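Local coordinates for protein 5-carboxymethyl-2-hydroxymuconate semialdehyde dehydrogenase (Thermus thermophilus, PDB 2D4E) that probably catalyses the NAD-dependent oxidation of 5-carboxymethyl-2-hydroxymuconate semialdehyde to the corresponding acid in the breakdown of aromatic compounds, at residues E100-E105 with L212-L217; F132-E137 with R469-P474; M109-L112 with V117-I120; K421-A426 with L446-R451. One frame throughout, in Å; residues are numbered along the deposited sequence.

How the interactions relate
Three of the four contacts are linked through consecutive helices. Interaction 3 packs helix 103-114 against helix 118-136; interaction 1 uses the start of 103-114 and reaches helix 203-214, its centre about 18 Å from that of interaction 3, which falls between its two segments in sequence. Interaction 2 takes the far end of helix 118-136 to residues 469-474, about 20 Å from interaction 1 between centres; their segments alternate along the chain. Interaction 4 joins helices 423-431 and 446-455, both between the segments of interaction 2, and lies about 48 Å from interaction 1 between centres. Interactions 2 and 4 touch the third subunit, where the tetramer assembles; no other subunit reaches interactions 1 and 3.

Interaction 1 of 4, residues E100-E105 with L212-L217; sequences EKHADE and LKEADL
K101 and H102 close on the carboxylate of E214, one at each oxygen, in a surface salt bridge paired with a histidine-carboxylate hydrogen bond. It ties the junction of helices 85-101 and 103-114 to the last turn of helix 203-214 in this aldehyde dehydrogenase fold. NZ of K101 donates to OE1 of E214 at 3.0 Å, and NE2 of H102 donates to OE2 of E214 at 2.7 Å, short but bent. Each oxygen uses its syn lone pair. The imidazole meets OE2 at its edge, with ring and carboxylate planes 68° apart. Long side chains suit this place, because even the closest CA atoms, those of H102 and E214, are 11.0 Å apart. E214 covers much of that span with CG anti to its backbone N (chi1 -175°) and the chain extended; K101, bent at its third torsion, comes in roughly perpendicular to it. An alanine in place of E214 removes the shared carboxylate, so K101 would probably lose its mate and swing more freely, with H102 held from one side by E105. Behind the first shell stands E105, which holds the other ring nitrogen and pairs with K207 of helix 203-214. Flanked by two carboxylates, the imidazole may favour its protonated form. ND1 of H102 donates to OE2 of E105 at 3.2 Å, reaching it from the syn side, 33° out of the carboxylate plane.

Interaction 2 of 4, residues F132-E137 with R469-P474; sequences FAFYAE and RHLPTP
An apolar CH-pi contact, buried between the last turns of helix 118-136 and the loop that follows strand 460-463, brings F134 against L471 and P472. CB of L471 stands over the centre of the phenyl face, 3.6 Å from the centroid of the F134 ring and 14° off its normal. The leucine branch runs on over the same ring toward its root, so that CD1 of L471 comes within 3.8 Å of CG of F134; the two side chains run antiparallel, each passing the other. The ring reaches the loop because CG is anti to the backbone N of F134 (chi1 178°), and its far end then meets P472 obliquely, with CE1 of F134 3.8 Å from CG of P472. At the edge of the phenyl lies Y135, over whose ring centre CD2 of F134 stands, 3.6 Å above the plane.

L471 and P472 are the two central residues of a type I beta turn from H470 to T473, closed by a bond of 3.0 Å from N of T473 to O of H470. The far side of the loop belongs to the tetramer: H470 meets the ring of Y156 of the second subunit, and P472 packs on F148 of that subunit and H141 of the third. The bound NAD lies about 12 Å from the side chain of L471. Since P472 has no backbone N-H, its nitrogen can lie near CZ of F134 without needing an acceptor; no hydrogen bond crosses between the two segments, so the contact probably rests mainly on dispersion, CH-pi attraction and fit.

Interaction 3 of 4, residues M109-L112 with V117-I120; sequences MECL and VLRI
C111 and L118 bring their CA atoms to 5.6 Å of each other where the chain turns between helix 103-114 and helix 118-136, a short connection between two successive helices. So near an approach suits a small side chain on one partner, and cysteine fills the place with little bulk. CB of C111 touches CD1 of L118 at 3.7 Å, and this pair carries the apolar contact. The sulfur lies anti to the backbone N (chi1 173°), which directs it at the start of the second helix: SG of C111 is 3.8 Å from N of L118 and 4.1 Å from CB of L118. L118 also has its CG anti to the backbone N (chi1 -167°), and although its CB does not aim at the first helix, the CD1 branch folds back over the cysteine. Leucine fits here because one of its methyls, CD1, can lie near both CB and SG of C111. V117 holds the N-cap position; its carbonyl O takes a weak bond from N of I120 at 3.0 Å as the helix begins.

D113, near the end of helix 103-114 and just after the first segment, is one of the residues of a sodium site, and a bound sodium ion lies about 10 Å from the side chain of C111. Around the turn, I15 of helix 12-24 packs on L118, P337 and L338 cover C111, and M109 turns the other way, onto F203, T204 and K207 of helix 203-214.

Interaction 4 of 4, residues K421-A426 with L446-R451; sequences KDEEEA and LERAHR
The guanidinium of R451 has the E423 carboxylate at its edge, the two planes only 21° apart, while one of its faces lies against the backbone, O of E447 being 3.7 Å above its centre. R448 presents its own edge to the same carboxylate, but turned by 79°. The result is a salt-bridge network between the first turn of helix 423-431 and helix 446-455. R451 grips side-on: NE donates to OE1 of E423 at 2.8 Å and NH2 to OE2 of E423 at 2.8 Å, each oxygen using its syn lone pair. Arginine suits this place because its parallel N-H groups match both oxygens of a glutamate. E423 reaches them with CG anti to its backbone N (chi1 -180°) and an extended chain. A leucine substituted for R451 would probably cost E423 its two-point grip, leaving the weaker long ion pair to R448 and the water to hold the carboxylate, which could then turn more freely. R451 also bonds L505 O of the third subunit through NH1, and R448 turns its NH1 to T443. D422 N-caps the first helix. Water fills in where R448 stands off, donating to OE2 of E423 at 2.7 Å and accepting from NE of R448 at 3.2 Å.

Interaction 1 of 4, residues E100-E105 with L212-L217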
loop_
_atom_site.group_PDB
_atom_site.type_symbol
_atom_site.label_atom_id
_atom_site.label_comp_id
_atom_site.label_asym_id
_atom_site.label_seq_id
_atom_site.Cartn_x
_atom_site.Cartn_y
_atom_site.Cartn_z
ATOM N N GLU C 100 30.352 -13.233 -4.529
ATOM C CA GLU C 100 31.237 -12.945 -3.411
ATOM C C GLU C 100 32.488 -13.828 -3.447
ATOM O O GLU C 100 33.591 -13.366 -3.138
ATOM C CB GLU C 100 30.489 -13.137 -2.085
ATOM C CG GLU C 100 29.410 -12.080 -1.850
ATOM C CD GLU C 100 28.484 -12.396 -0.677
ATOM O OE1 GLU C 100 27.550 -11.602 -0.435
ATOM O OE2 GLU C 100 28.680 -13.430 -0.003
ATOM N N LYS C 101 32.317 -15.087 -3.844
ATOM C CA LYS C 101 33.434 -16.023 -3.902
ATOM C C LYS C 101 34.421 -15.663 -5.006
ATOM O O LYS C 101 35.619 -15.920 -4.887
ATOM C CB LYS C 101 32.934 -17.456 -4.123
ATOM C CG LYS C 101 33.952 -18.507 -3.701
ATOM C CD LYS C 101 33.563 -19.921 -4.118
ATOM C CE LYS C 101 33.814 -20.146 -5.602
ATOM N NZ LYS C 101 33.647 -21.575 -5.993
ATOM N N HIS C 102 33.911 -15.077 -6.086
ATOM C CA HIS C 102 34.756 -14.681 -7.206
ATOM C C HIS C 102 34.974 -13.168 -7.211
ATOM O O HIS C 102 35.394 -12.607 -8.217
ATOM C CB HIS C 102 34.103 -15.102 -8.525
ATOM C CG HIS C 102 33.926 -16.582 -8.669
ATOM N ND1 HIS C 102 34.952 -17.422 -9.047
ATOM C CD2 HIS C 102 32.845 -17.374 -8.473
ATOM C CE1 HIS C 102 34.510 -18.667 -9.077
ATOM N NE2 HIS C 102 33.235 -18.666 -8.733
ATOM N N ALA C 103 34.701 -12.519 -6.082
ATOM C CA ALA C 103 34.826 -11.064 -5.967
ATOM C C ALA C 103 36.148 -10.476 -6.459
ATOM O O ALA C 103 36.149 -9.510 -7.221
ATOM C CB ALA C 103 34.577 -10.632 -4.527
ATOM N N ASP C 104 37.264 -11.048 -6.025
ATOM C CA ASP C 104 38.575 -10.549 -6.433
ATOM C C ASP C 104 38.751 -10.569 -7.952
ATOM O O ASP C 104 39.204 -9.585 -8.542
ATOM C CB ASP C 104 39.696 -11.367 -5.774
ATOM C CG ASP C 104 39.731 -11.209 -4.256
ATOM O OD1 ASP C 104 39.035 -10.322 -3.714
ATOM O OD2 ASP C 104 40.471 -11.973 -3.602
ATOM N N GLU C 105 38.395 -11.689 -8.578
ATOM C CA GLU C 105 38.512 -11.830 -10.026
ATOM C C GLU C 105 37.656 -10.784 -10.748
ATOM O O GLU C 105 38.124 -10.128 -11.683
ATOM C CB GLU C 105 38.065 -13.228 -10.462
ATOM C CG GLU C 105 38.833 -14.379 -9.834
ATOM C CD GLU C 105 38.012 -15.666 -9.800
ATOM O OE1 GLU C 105 37.416 -16.033 -10.835
ATOM O OE2 GLU C 105 37.961 -16.315 -8.735
ATOM N N LEU C 212 26.727 -17.537 -13.185
ATOM C CA LEU C 212 25.339 -17.979 -13.213
ATOM C C LEU C 212 25.268 -19.449 -13.607
ATOM O O LEU C 212 24.356 -20.162 -13.191
ATOM C CB LEU C 212 24.505 -17.129 -14.173
ATOM C CG LEU C 212 23.794 -15.960 -13.477
ATOM C CD1 LEU C 212 24.820 -15.055 -12.791
ATOM C CD2 LEU C 212 22.970 -15.177 -14.481
ATOM N N LYS C 213 26.231 -19.907 -14.404
ATOM C CA LYS C 213 26.253 -21.307 -14.800
ATOM C C LYS C 213 26.732 -22.130 -13.606
ATOM O O LYS C 213 26.298 -23.262 -13.411
ATOM C CB LYS C 213 27.187 -21.536 -15.992
ATOM C CG LYS C 213 27.314 -23.006 -16.388
ATOM C CD LYS C 213 28.246 -23.194 -17.575
ATOM C CE LYS C 213 28.540 -24.673 -17.847
ATOM N NZ LYS C 213 27.310 -25.453 -18.177
ATOM N N GLU C 214 27.629 -21.557 -12.808
ATOM C CA GLU C 214 28.127 -22.253 -11.632
ATOM C C GLU C 214 26.998 -22.359 -10.606
ATOM O O GLU C 214 26.997 -23.257 -9.761
ATOM C CB GLU C 214 29.321 -21.513 -11.016
ATOM C CG GLU C 214 29.952 -22.265 -9.843
ATOM C CD GLU C 214 31.122 -21.530 -9.203
ATOM O OE1 GLU C 214 31.695 -22.061 -8.229
ATOM O OE2 GLU C 214 31.473 -20.425 -9.661
ATOM N N ALA C 215 26.041 -21.435 -10.682
ATOM C CA ALA C 215 24.903 -21.433 -9.767
ATOM C C ALA C 215 23.883 -22.441 -10.282
ATOM O O ALA C 215 22.877 -22.711 -9.632
ATOM C CB ALA C 215 24.277 -20.039 -9.694
ATOM N N ASP C 216 24.162 -22.978 -11.467
ATOM C CA ASP C 216 23.326 -23.981 -12.122
ATOM C C ASP C 216 21.924 -23.524 -12.540
ATOM O O ASP C 216 20.959 -24.281 -12.431
ATOM C CB ASP C 216 23.234 -25.233 -11.234
ATOM C CG ASP C 216 22.578 -26.412 -11.942
ATOM O OD1 ASP C 216 22.869 -26.635 -13.138
ATOM O OD2 ASP C 216 21.778 -27.125 -11.297
ATOM N N LEU C 217 21.806 -22.289 -13.022
ATOM C CA LEU C 217 20.507 -21.803 -13.482
ATOM C C LEU C 217 20.086 -22.708 -14.635
ATOM O O LEU C 217 20.934 -23.204 -15.375
ATOM C CB LEU C 217 20.602 -20.369 -14.007
ATOM C CG LEU C 217 20.536 -19.155 -13.077
ATOM C CD1 LEU C 217 20.545 -17.889 -13.940
ATOM C CD2 LEU C 217 19.269 -19.198 -12.223
#

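Interaction 2 of 4, residues F132-E137 with R469-P474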
loop_
_atom_site.group_PDB
_atom_site.type_symbol
_atom_site.label_atom_id
_atom_site.label_comp_id
_atom_site.label_asym_id
_atom_site.label_seq_id
_atom_site.Cartn_x
_atom_site.Cartn_y
_atom_site.Cartn_z
ATOM N N PHE C 132 21.461 -9.053 -5.981
ATOM C CA PHE C 132 20.811 -10.362 -5.978
ATOM C C PHE C 132 20.248 -10.730 -4.606
ATOM O O PHE C 132 19.144 -11.260 -4.504
ATOM C CB PHE C 132 21.780 -11.452 -6.452
ATOM C CG PHE C 132 22.019 -11.440 -7.934
ATOM C CD1 PHE C 132 23.097 -10.749 -8.477
ATOM C CD2 PHE C 132 21.132 -12.087 -8.793
ATOM C CE1 PHE C 132 23.290 -10.698 -9.858
ATOM C CE2 PHE C 132 21.313 -12.043 -10.172
ATOM C CZ PHE C 132 22.397 -11.344 -10.706
ATOM N N ALA C 133 21.004 -10.446 -3.552
ATOM C CA ALA C 133 20.546 -10.754 -2.205
ATOM C C ALA C 133 19.284 -9.956 -1.894
ATOM O O ALA C 133 18.369 -10.443 -1.218
ATOM C CB ALA C 133 21.639 -10.427 -1.190
ATOM N N PHE C 134 19.249 -8.724 -2.402
ATOM C CA PHE C 134 18.124 -7.819 -2.201
ATOM C C PHE C 134 16.845 -8.322 -2.873
ATOM O O PHE C 134 15.835 -8.555 -2.210
ATOM C CB PHE C 134 18.482 -6.435 -2.746
ATOM C CG PHE C 134 17.376 -5.425 -2.636
ATOM C CD1 PHE C 134 16.947 -4.970 -1.391
ATOM C CD2 PHE C 134 16.771 -4.914 -3.781
ATOM C CE1 PHE C 134 15.935 -4.018 -1.284
ATOM C CE2 PHE C 134 15.754 -3.960 -3.685
ATOM C CZ PHE C 134 15.337 -3.511 -2.432
ATOM N N TYR C 135 16.885 -8.493 -4.189
ATOM C CA TYR C 135 15.702 -8.947 -4.906
ATOM C C TYR C 135 15.290 -10.379 -4.599
ATOM O O TYR C 135 14.158 -10.774 -4.868
ATOM C CB TYR C 135 15.887 -8.751 -6.410
ATOM C CG TYR C 135 15.719 -7.307 -6.814
ATOM C CD1 TYR C 135 16.823 -6.513 -7.139
ATOM C CD2 TYR C 135 14.453 -6.723 -6.840
ATOM C CE1 TYR C 135 16.664 -5.167 -7.485
ATOM C CE2 TYR C 135 14.281 -5.382 -7.181
ATOM C CZ TYR C 135 15.389 -4.611 -7.505
ATOM O OH TYR C 135 15.213 -3.300 -7.875
ATOM N N ALA C 136 16.205 -11.151 -4.022
ATOM C CA ALA C 136 15.898 -12.528 -3.665
ATOM C C ALA C 136 14.716 -12.520 -2.699
ATOM O O ALA C 136 13.881 -13.428 -2.711
ATOM C CB ALA C 136 17.114 -13.188 -3.008
ATOM N N GLU C 137 14.647 -11.479 -1.874
ATOM C CA GLU C 137 13.578 -11.348 -0.884
ATOM C C GLU C 137 12.248 -10.819 -1.438
ATOM O O GLU C 137 11.250 -10.797 -0.716
ATOM C CB GLU C 137 14.037 -10.446 0.271
ATOM C CG GLU C 137 15.281 -10.932 1.014
ATOM C CD GLU C 137 15.131 -12.335 1.602
ATOM O OE1 GLU C 137 14.075 -12.627 2.208
ATOM O OE2 GLU C 137 16.083 -13.144 1.474
ATOM N N ARG C 469 22.488 5.715 -1.743
ATOM C CA ARG C 469 21.290 4.963 -2.091
ATOM C C ARG C 469 20.688 3.998 -1.071
ATOM O O ARG C 469 21.383 3.427 -0.228
ATOM C CB ARG C 469 21.547 4.206 -3.395
ATOM C CG ARG C 469 21.868 5.119 -4.568
ATOM C CD ARG C 469 20.640 5.431 -5.415
ATOM N NE ARG C 469 20.236 4.280 -6.222
ATOM C CZ ARG C 469 19.219 3.472 -5.934
ATOM N NH1 ARG C 469 18.467 3.696 -4.865
ATOM N NH2 ARG C 469 18.941 2.449 -6.731
ATOM N N HIS C 470 19.371 3.839 -1.177
ATOM C CA HIS C 470 18.589 2.932 -0.347
ATOM C C HIS C 470 17.740 2.183 -1.382
ATOM O O HIS C 470 16.777 2.722 -1.941
ATOM C CB HIS C 470 17.714 3.712 0.635
ATOM C CG HIS C 470 16.989 2.842 1.615
ATOM N ND1 HIS C 470 17.576 1.747 2.215
ATOM C CD2 HIS C 470 15.738 2.923 2.123
ATOM C CE1 HIS C 470 16.717 1.192 3.049
ATOM N NE2 HIS C 470 15.594 1.886 3.013
ATOM N N LEU C 471 18.135 0.941 -1.635
ATOM C CA LEU C 471 17.522 0.088 -2.644
ATOM C C LEU C 471 16.007 0.014 -2.788
ATOM O O LEU C 471 15.507 -0.122 -3.905
ATOM C CB LEU C 471 18.103 -1.322 -2.523
ATOM C CG LEU C 471 19.629 -1.366 -2.679
ATOM C CD1 LEU C 471 20.090 -2.805 -2.832
ATOM C CD2 LEU C 471 20.050 -0.551 -3.901
ATOM N N PRO C 472 15.255 0.097 -1.678
ATOM C CA PRO C 472 13.794 0.024 -1.807
ATOM C C PRO C 472 13.134 1.245 -2.465
ATOM O O PRO C 472 11.998 1.160 -2.936
ATOM C CB PRO C 472 13.328 -0.154 -0.363
ATOM C CG PRO C 472 14.500 -0.829 0.295
ATOM C CD PRO C 472 15.663 -0.068 -0.273
ATOM N N THR C 473 13.835 2.375 -2.493
ATOM C CA THR C 473 13.255 3.586 -3.070
ATOM C C THR C 473 13.206 3.533 -4.586
ATOM O O THR C 473 13.977 2.811 -5.224
ATOM C CB THR C 473 14.038 4.853 -2.658
ATOM O OG1 THR C 473 15.342 4.826 -3.247
ATOM C CG2 THR C 473 14.173 4.930 -1.153
ATOM N N PRO C 474 12.284 4.294 -5.190
ATOM C CA PRO C 474 12.193 4.291 -6.650
ATOM C C PRO C 474 13.333 5.093 -7.270
ATOM O O PRO C 474 13.558 6.257 -6.924
ATOM C CB PRO C 474 10.820 4.898 -6.912
ATOM C CG PRO C 474 10.649 5.856 -5.769
ATOM C CD PRO C 474 11.191 5.079 -4.585
#

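Interaction 3 of 4, residues M109-L112 with V117-I120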
loop_
_atom_site.group_PDB
_atom_site.type_symbol
_atom_site.label_atom_id
_atom_site.label_comp_id
_atom_site.label_asym_id
_atom_site.label_seq_id
_atom_site.Cartn_x
_atom_site.Cartn_y
_atom_site.Cartn_z
ATOM N N MET C 109 39.058 -7.852 -13.117
ATOM C CA MET C 109 38.623 -7.899 -14.501
ATOM C C MET C 109 38.001 -6.575 -14.949
ATOM O O MET C 109 38.419 -5.985 -15.949
ATOM C CB MET C 109 37.613 -9.031 -14.680
ATOM C CG MET C 109 37.214 -9.279 -16.113
ATOM S SD MET C 109 36.156 -10.727 -16.236
ATOM C CE MET C 109 37.301 -12.009 -15.753
ATOM N N GLU C 110 37.005 -6.107 -14.204
ATOM C CA GLU C 110 36.338 -4.865 -14.564
ATOM C C GLU C 110 37.273 -3.664 -14.435
ATOM O O GLU C 110 37.166 -2.698 -15.194
ATOM C CB GLU C 110 35.087 -4.674 -13.702
ATOM C CG GLU C 110 34.370 -3.356 -13.940
ATOM C CD GLU C 110 32.909 -3.401 -13.526
ATOM O OE1 GLU C 110 32.331 -2.321 -13.282
ATOM O OE2 GLU C 110 32.336 -4.510 -13.457
ATOM N N CYS C 111 38.192 -3.728 -13.480
ATOM C CA CYS C 111 39.147 -2.648 -13.284
ATOM C C CYS C 111 40.026 -2.518 -14.533
ATOM O O CYS C 111 40.169 -1.434 -15.102
ATOM C CB CYS C 111 40.012 -2.941 -12.059
ATOM S SG CYS C 111 41.355 -1.774 -11.817
ATOM N N LEU C 112 40.603 -3.637 -14.959
ATOM C CA LEU C 112 41.459 -3.658 -16.138
ATOM C C LEU C 112 40.729 -3.221 -17.404
ATOM O O LEU C 112 41.278 -2.500 -18.233
ATOM C CB LEU C 112 42.005 -5.071 -16.368
ATOM C CG LEU C 112 42.975 -5.666 -15.348
ATOM C CD1 LEU C 112 43.376 -7.066 -15.792
ATOM C CD2 LEU C 112 44.204 -4.779 -15.232
ATOM N N VAL C 117 39.348 2.803 -10.386
ATOM C CA VAL C 117 40.296 2.373 -9.362
ATOM C C VAL C 117 39.812 1.073 -8.727
ATOM O O VAL C 117 38.638 0.937 -8.387
ATOM C CB VAL C 117 40.486 3.451 -8.278
ATOM C CG1 VAL C 117 41.064 4.710 -8.904
ATOM C CG2 VAL C 117 39.173 3.756 -7.615
ATOM N N LEU C 118 40.729 0.126 -8.561
ATOM C CA LEU C 118 40.399 -1.189 -8.024
ATOM C C LEU C 118 39.513 -1.233 -6.785
ATOM O O LEU C 118 38.528 -1.972 -6.763
ATOM C CB LEU C 118 41.679 -1.999 -7.774
ATOM C CG LEU C 118 41.477 -3.497 -7.497
ATOM C CD1 LEU C 118 40.676 -4.148 -8.637
ATOM C CD2 LEU C 118 42.836 -4.182 -7.344
ATOM N N ARG C 119 39.839 -0.460 -5.756
ATOM C CA ARG C 119 39.018 -0.485 -4.543
ATOM C C ARG C 119 37.558 -0.094 -4.809
ATOM O O ARG C 119 36.638 -0.663 -4.218
ATOM C CB ARG C 119 39.616 0.422 -3.453
ATOM C CG ARG C 119 39.645 1.908 -3.793
ATOM C CD ARG C 119 40.255 2.709 -2.646
ATOM N NE ARG C 119 40.299 4.139 -2.936
ATOM C CZ ARG C 119 41.138 4.706 -3.800
ATOM N NH1 ARG C 119 42.025 3.969 -4.460
ATOM N NH2 ARG C 119 41.096 6.017 -3.996
ATOM N N ILE C 120 37.344 0.873 -5.696
ATOM C CA ILE C 120 35.987 1.289 -6.012
ATOM C C ILE C 120 35.269 0.162 -6.757
ATOM O O ILE C 120 34.104 -0.122 -6.495
ATOM C CB ILE C 120 35.983 2.585 -6.855
ATOM C CG1 ILE C 120 36.531 3.742 -6.015
ATOM C CG2 ILE C 120 34.574 2.916 -7.309
ATOM C CD1 ILE C 120 35.775 3.997 -4.720
#

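Interaction 4 of 4, residues K421-A426 with L446-R451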
loop_
_atom_site.group_PDB
_atom_site.type_symbol
_atom_site.label_atom_id
_atom_site.label_comp_id
_atom_site.label_asym_id
_atom_site.label_seq_id
_atom_site.Cartn_x
_atom_site.Cartn_y
_atom_site.Cartn_z
ATOM N N LYS C 421 21.704 34.344 -7.854
ATOM C CA LYS C 421 21.513 35.404 -6.872
ATOM C C LYS C 421 20.511 35.074 -5.774
ATOM O O LYS C 421 20.565 35.658 -4.697
ATOM C CB LYS C 421 21.104 36.708 -7.571
ATOM C CG LYS C 421 19.671 36.736 -8.070
ATOM C CD LYS C 421 19.362 38.053 -8.767
ATOM C CE LYS C 421 17.860 38.276 -8.906
ATOM N NZ LYS C 421 17.200 37.181 -9.663
ATOM N N ASP C 422 19.597 34.145 -6.040
ATOM C CA ASP C 422 18.604 33.772 -5.040
ATOM C C ASP C 422 17.969 32.414 -5.324
ATOM O O ASP C 422 18.204 31.815 -6.376
ATOM C CB ASP C 422 17.525 34.861 -4.944
ATOM C CG ASP C 422 16.800 35.092 -6.255
ATOM O OD1 ASP C 422 16.167 36.161 -6.395
ATOM O OD2 ASP C 422 16.847 34.214 -7.142
ATOM N N GLU C 423 17.167 31.936 -4.380
ATOM C CA GLU C 423 16.510 30.638 -4.499
ATOM C C GLU C 423 15.779 30.462 -5.824
ATOM O O GLU C 423 15.963 29.459 -6.516
ATOM C CB GLU C 423 15.538 30.431 -3.333
ATOM C CG GLU C 423 14.806 29.097 -3.368
ATOM C CD GLU C 423 13.894 28.885 -2.166
ATOM O OE1 GLU C 423 12.983 28.034 -2.267
ATOM O OE2 GLU C 423 14.093 29.553 -1.125
ATOM N N GLU C 424 14.949 31.440 -6.171
ATOM C CA GLU C 424 14.185 31.414 -7.418
ATOM C C GLU C 424 15.081 31.176 -8.642
ATOM O O GLU C 424 14.762 30.359 -9.508
ATOM C CB GLU C 424 13.413 32.738 -7.558
ATOM C CG GLU C 424 12.940 33.095 -8.960
ATOM C CD GLU C 424 12.227 34.450 -9.006
ATOM O OE1 GLU C 424 12.732 35.419 -8.392
ATOM O OE2 GLU C 424 11.168 34.550 -9.665
ATOM N N GLU C 425 16.204 31.886 -8.707
ATOM C CA GLU C 425 17.126 31.740 -9.827
ATOM C C GLU C 425 17.889 30.412 -9.753
ATOM O O GLU C 425 18.180 29.801 -10.778
ATOM C CB GLU C 425 18.103 32.923 -9.863
ATOM C CG GLU C 425 19.141 32.862 -10.976
ATOM C CD GLU C 425 19.928 34.158 -11.103
ATOM O OE1 GLU C 425 19.399 35.117 -11.704
ATOM O OE2 GLU C 425 21.066 34.223 -10.592
ATOM N N ALA C 426 18.206 29.961 -8.545
ATOM C CA ALA C 426 18.908 28.689 -8.393
ATOM C C ALA C 426 18.029 27.566 -8.958
ATOM O O ALA C 426 18.515 26.677 -9.660
ATOM C CB ALA C 426 19.215 28.424 -6.925
ATOM N N LEU C 446 15.299 24.526 6.741
ATOM C CA LEU C 446 14.282 23.491 6.603
ATOM C C LEU C 446 13.290 23.743 5.471
ATOM O O LEU C 446 13.191 22.943 4.545
ATOM C CB LEU C 446 13.528 23.324 7.929
ATOM C CG LEU C 446 12.360 22.330 7.993
ATOM C CD1 LEU C 446 12.827 20.954 7.577
ATOM C CD2 LEU C 446 11.807 22.277 9.409
ATOM N N GLU C 447 12.571 24.856 5.528
ATOM C CA GLU C 447 11.578 25.150 4.502
ATOM C C GLU C 447 12.122 25.321 3.080
ATOM O O GLU C 447 11.473 24.911 2.116
ATOM C CB GLU C 447 10.740 26.360 4.932
ATOM C CG GLU C 447 10.020 26.083 6.252
ATOM C CD GLU C 447 9.255 27.269 6.823
ATOM O OE1 GLU C 447 8.847 27.175 7.997
ATOM O OE2 GLU C 447 9.052 28.281 6.116
ATOM N N ARG C 448 13.302 25.912 2.935
ATOM C CA ARG C 448 13.877 26.071 1.600
ATOM C C ARG C 448 14.237 24.690 1.035
ATOM O O ARG C 448 14.019 24.416 -0.142
ATOM C CB ARG C 448 15.136 26.946 1.651
ATOM C CG ARG C 448 15.841 27.119 0.303
ATOM C CD ARG C 448 17.189 27.807 0.469
ATOM N NE ARG C 448 17.047 29.184 0.933
ATOM C CZ ARG C 448 17.923 29.808 1.712
ATOM N NH1 ARG C 448 19.009 29.176 2.140
ATOM N NH2 ARG C 448 17.707 31.065 2.079
ATOM N N ALA C 449 14.775 23.824 1.889
ATOM C CA ALA C 449 15.180 22.481 1.485
ATOM C C ALA C 449 14.042 21.652 0.873
ATOM O O ALA C 449 14.147 21.189 -0.264
ATOM C CB ALA C 449 15.777 21.745 2.679
ATOM N N HIS C 450 12.964 21.462 1.629
ATOM C CA HIS C 450 11.824 20.681 1.156
ATOM C C HIS C 450 11.134 21.335 -0.026
ATOM O O HIS C 450 10.653 20.655 -0.930
ATOM C CB HIS C 450 10.830 20.467 2.298
ATOM C CG HIS C 450 11.324 19.515 3.339
ATOM N ND1 HIS C 450 11.380 18.155 3.133
ATOM C CD2 HIS C 450 11.841 19.730 4.571
ATOM C CE1 HIS C 450 11.910 17.571 4.192
ATOM N NE2 HIS C 450 12.199 18.505 5.079
ATOM N N ARG C 451 11.104 22.662 -0.012
ATOM C CA ARG C 451 10.497 23.440 -1.079
ATOM C C ARG C 451 11.242 23.159 -2.385
ATOM O O ARG C 451 10.630 22.851 -3.407
ATOM C CB ARG C 451 10.570 24.923 -0.715
ATOM C CG ARG C 451 9.787 25.855 -1.606
ATOM C CD ARG C 451 9.598 27.189 -0.894
ATOM N NE ARG C 451 10.867 27.793 -0.494
ATOM C CZ ARG C 451 11.065 28.420 0.663
ATOM N NH1 ARG C 451 10.077 28.523 1.545
ATOM N NH2 ARG C 451 12.249 28.955 0.937
HETATM O O HOH W 1 15.154 31.634 0.203
#